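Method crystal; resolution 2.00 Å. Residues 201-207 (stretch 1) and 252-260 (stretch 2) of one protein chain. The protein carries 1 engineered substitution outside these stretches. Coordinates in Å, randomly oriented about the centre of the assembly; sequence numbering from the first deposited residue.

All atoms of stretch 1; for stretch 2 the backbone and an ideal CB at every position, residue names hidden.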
# COMPACT_ATOMS: atom_id res chain seq x y z
N ILE B 201 13.40 -6.76 32.22
CA ILE B 201 14.16 -6.07 31.19
C ILE B 201 14.77 -4.75 31.66
O ILE B 201 14.08 -3.89 32.20
CB ILE B 201 13.27 -5.76 29.96
CG1 ILE B 201 12.54 -7.04 29.52
CG2 ILE B 201 14.12 -5.18 28.84
CD1 ILE B 201 13.43 -8.16 29.11
N HIS B 202 16.08 -4.61 31.45
CA HIS B 202 16.81 -3.40 31.82
C HIS B 202 17.74 -3.00 30.69
O HIS B 202 18.03 -3.80 29.80
CB HIS B 202 17.63 -3.64 33.09
CG HIS B 202 16.82 -3.65 34.35
ND1 HIS B 202 16.04 -4.72 34.72
CD2 HIS B 202 16.63 -2.71 35.30
CE1 HIS B 202 15.40 -4.44 35.84
NE2 HIS B 202 15.74 -3.22 36.21
N GLY B 203 18.22 -1.76 30.75
CA GLY B 203 19.13 -1.25 29.73
C GLY B 203 20.58 -1.28 30.18
O GLY B 203 20.90 -0.90 31.31
N PHE B 204 21.46 -1.73 29.28
CA PHE B 204 22.88 -1.84 29.55
C PHE B 204 23.70 -1.26 28.39
O PHE B 204 23.40 -1.51 27.23
CB PHE B 204 23.26 -3.32 29.73
CG PHE B 204 22.51 -4.02 30.83
CD1 PHE B 204 23.09 -4.21 32.08
CD2 PHE B 204 21.21 -4.48 30.62
CE1 PHE B 204 22.40 -4.85 33.11
CE2 PHE B 204 20.50 -5.12 31.64
CZ PHE B 204 21.10 -5.31 32.89
N ILE B 205 24.73 -0.49 28.71
CA ILE B 205 25.59 0.09 27.68
C ILE B 205 26.65 -0.94 27.33
O ILE B 205 27.32 -1.46 28.21
CB ILE B 205 26.28 1.38 28.17
CG1 ILE B 205 25.23 2.47 28.40
CG2 ILE B 205 27.34 1.85 27.15
CD1 ILE B 205 25.77 3.74 28.99
N VAL B 206 26.79 -1.22 26.04
CA VAL B 206 27.77 -2.20 25.58
C VAL B 206 28.55 -1.69 24.38
O VAL B 206 27.96 -1.16 23.43
CB VAL B 206 27.09 -3.51 25.17
CG1 VAL B 206 28.13 -4.58 24.92
CG2 VAL B 206 26.09 -3.94 26.25
N GLN B 207 29.87 -1.83 24.41
CA GLN B 207 30.70 -1.40 23.29
C GLN B 207 30.72 -2.54 22.29
O GLN B 207 30.99 -3.69 22.66
CB GLN B 207 32.12 -1.07 23.75
CG GLN B 207 33.08 -0.78 22.60
CD GLN B 207 34.39 -0.15 23.04
OE1 GLN B 207 34.75 -0.18 24.22
NE2 GLN B 207 35.11 0.42 22.08
N UNK B 252 28.92 -0.92 36.34
CA UNK B 252 28.46 0.46 36.27
C UNK B 252 27.95 0.85 34.89
O UNK B 252 27.51 1.99 34.69
CB UNK B 252 29.59 1.40 36.68
N UNK B 253 28.00 -0.07 33.93
CA UNK B 253 27.51 0.23 32.59
C UNK B 253 26.02 -0.09 32.46
O UNK B 253 25.42 0.00 31.38
CB UNK B 253 28.31 -0.55 31.55
N UNK B 254 25.42 -0.46 33.59
CA UNK B 254 23.99 -0.75 33.64
C UNK B 254 23.31 0.57 33.98
O UNK B 254 23.64 1.19 34.99
CB UNK B 254 23.66 -1.84 34.66
N UNK B 255 22.37 1.00 33.14
CA UNK B 255 21.66 2.25 33.40
C UNK B 255 20.97 2.08 34.75
O UNK B 255 20.05 1.27 34.89
CB UNK B 255 20.66 2.58 32.29
N UNK B 256 21.42 2.83 35.75
CA UNK B 256 20.85 2.71 37.09
C UNK B 256 20.22 3.97 37.66
O UNK B 256 20.62 4.44 38.72
CB UNK B 256 21.94 2.24 38.05
N UNK B 257 19.23 4.52 36.96
CA UNK B 257 18.55 5.71 37.45
C UNK B 257 17.36 5.30 38.31
O UNK B 257 17.05 5.94 39.32
CB UNK B 257 18.10 6.60 36.29
N UNK B 258 16.68 4.23 37.89
CA UNK B 258 15.51 3.73 38.61
C UNK B 258 15.75 2.39 39.27
O UNK B 258 14.93 1.93 40.06
CB UNK B 258 14.32 3.62 37.66
N UNK B 259 16.87 1.76 38.94
CA UNK B 259 17.20 0.45 39.50
C UNK B 259 18.71 0.31 39.65
O UNK B 259 19.46 0.52 38.70
CB UNK B 259 16.65 -0.67 38.62
N UNK B 260 19.15 -0.05 40.86
CA UNK B 260 20.57 -0.23 41.13
C UNK B 260 20.91 -1.68 41.43
O UNK B 260 20.04 -2.49 41.74
CB UNK B 260 21.00 0.66 42.30

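The contact is organised by the backbone. Stretch 1 is a strand, and at 253 to 255 stretch 2 runs beside it, joined by a single beta bridge with position 254 opposite Phe204, their CA atoms 4.4 Å apart. Two backbone hydrogen bonds tie the stretches together, and the second rules out proline at 255: the N of Ile205 gives to the O of position 253 at 2.8 Å, nearly straight, and the N of position 255 gives to the O of Gly203 at 3.0 Å.

Position 252 lies in a 3-10 segment with no atom of stretch 1 near its ideal CB, so stretch 1 sets no preference there. It is Asp252, which makes no contact with the strand.

At position 253, phi/psi of -89/6 continues the 3-10 turn, and CA-to-CB points sideways. The ideal CB sits 3.6 Å from the O of Ile205, an acceptor that no backbone N of stretch 2 takes up. A side chain long enough to turn along the strand, preferably with a donor at its tip, would suit; Gln, Lys or Arg could all serve. The residue is Gln253, whose end comes nearer to stretch 1 than its CB direction suggests. Its amide is probably turned over in the model, so the polar pairing at its tip is best left open.

Position 254 has extended angles, -91/124, and a sideways CB 3.5 Å from CD1 of Phe204. The aromatic ring offers an apolar surface, inviting a flexible, unbranched or leucine-like side chain. Met254 packs against it: CG lies 3.4 Å from CE1 of Phe204, and SD lies 5.0 Å from the ring centroid, oblique to it. With chi1 and chi2 both t and chi3 at 145°, CE of Met254 comes to 4.0 Å from CD2 of His202.

Position 255 also points sideways, its ideal CB 3.6 Å from the O of Gly203. Farther off lies the aliphatic side chain of Ile205, so an apolar chain with some reach, such as Leu, Met or Ile, would suit. Leu255 adopts m,t, placing CD2 4.0 Å from CD1 of Ile205. The glycine matters here, since an ideal CB on Gly203 would stand a tight 3.1 Å from CD1 of Leu255. A water bridges the junction, donating to the O of Gly203 at 2.8 Å and to the O of Leu255 at 2.7 Å.

At 256 and 258 CA-to-CB points sideways and 257 is out of reach; nothing of stretch 1 lies within 5.5 Å of their ideal CB atoms, and many residues would fit. They are Met256, Arg257 and Leu258.

At position 259 the chain is extended again and CB points toward stretch 1, 3.6 Å from NE2 of His202. So close an imidazole favours a small side chain, perhaps polar: Ser, Thr, Ala or Cys. Ser259 sets OG at the ring edge, 3.4 Å from NE2 of His202.

Position 260 points away, so stretch 1 would allow almost any side chain, even a long charged one. Lys260 folds back, its NZ donating to the O of Met256 at 2.8 Å.

Stretch 2, residues 252-260: DQMLMRLSK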
# COMPACT_ATOMS: atom_id res chain seq x y z
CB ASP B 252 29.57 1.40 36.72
CG ASP B 252 30.66 1.54 35.69
OD1 ASP B 252 31.06 0.52 35.08
OD2 ASP B 252 31.14 2.67 35.49
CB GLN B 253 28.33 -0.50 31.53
CG GLN B 253 29.40 0.40 30.89
CD GLN B 253 30.28 -0.31 29.88
OE1 GLN B 253 29.79 -0.98 28.97
NE2 GLN B 253 31.59 -0.18 30.04
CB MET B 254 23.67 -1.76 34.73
CG MET B 254 22.17 -1.99 34.93
SD MET B 254 21.73 -2.78 36.51
CE MET B 254 20.20 -1.99 36.87
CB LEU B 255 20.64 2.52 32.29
CG LEU B 255 21.22 2.68 30.88
CD1 LEU B 255 20.12 2.88 29.85
CD2 LEU B 255 22.18 3.86 30.86
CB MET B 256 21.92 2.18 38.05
CG MET B 256 22.48 0.80 37.67
SD MET B 256 23.37 -0.04 39.01
CE MET B 256 24.88 -0.51 38.22
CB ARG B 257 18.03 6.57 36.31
CG ARG B 257 17.28 7.80 36.79
CD ARG B 257 16.47 8.45 35.67
NE ARG B 257 15.69 9.58 36.16
CZ ARG B 257 14.76 10.22 35.46
NH1 ARG B 257 14.48 9.85 34.21
NH2 ARG B 257 14.09 11.22 36.01
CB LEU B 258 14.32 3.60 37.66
CG LEU B 258 14.06 4.76 36.71
CD1 LEU B 258 12.65 4.61 36.14
CD2 LEU B 258 14.20 6.10 37.43
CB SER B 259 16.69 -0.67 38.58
OG SER B 259 15.30 -0.58 38.33
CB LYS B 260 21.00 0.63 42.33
CG LYS B 260 21.12 2.13 42.08
CD LYS B 260 19.78 2.83 42.03
CE LYS B 260 19.91 4.32 42.35
NZ LYS B 260 20.88 5.03 41.47
O HOH W 1 18.98 -0.70 33.37
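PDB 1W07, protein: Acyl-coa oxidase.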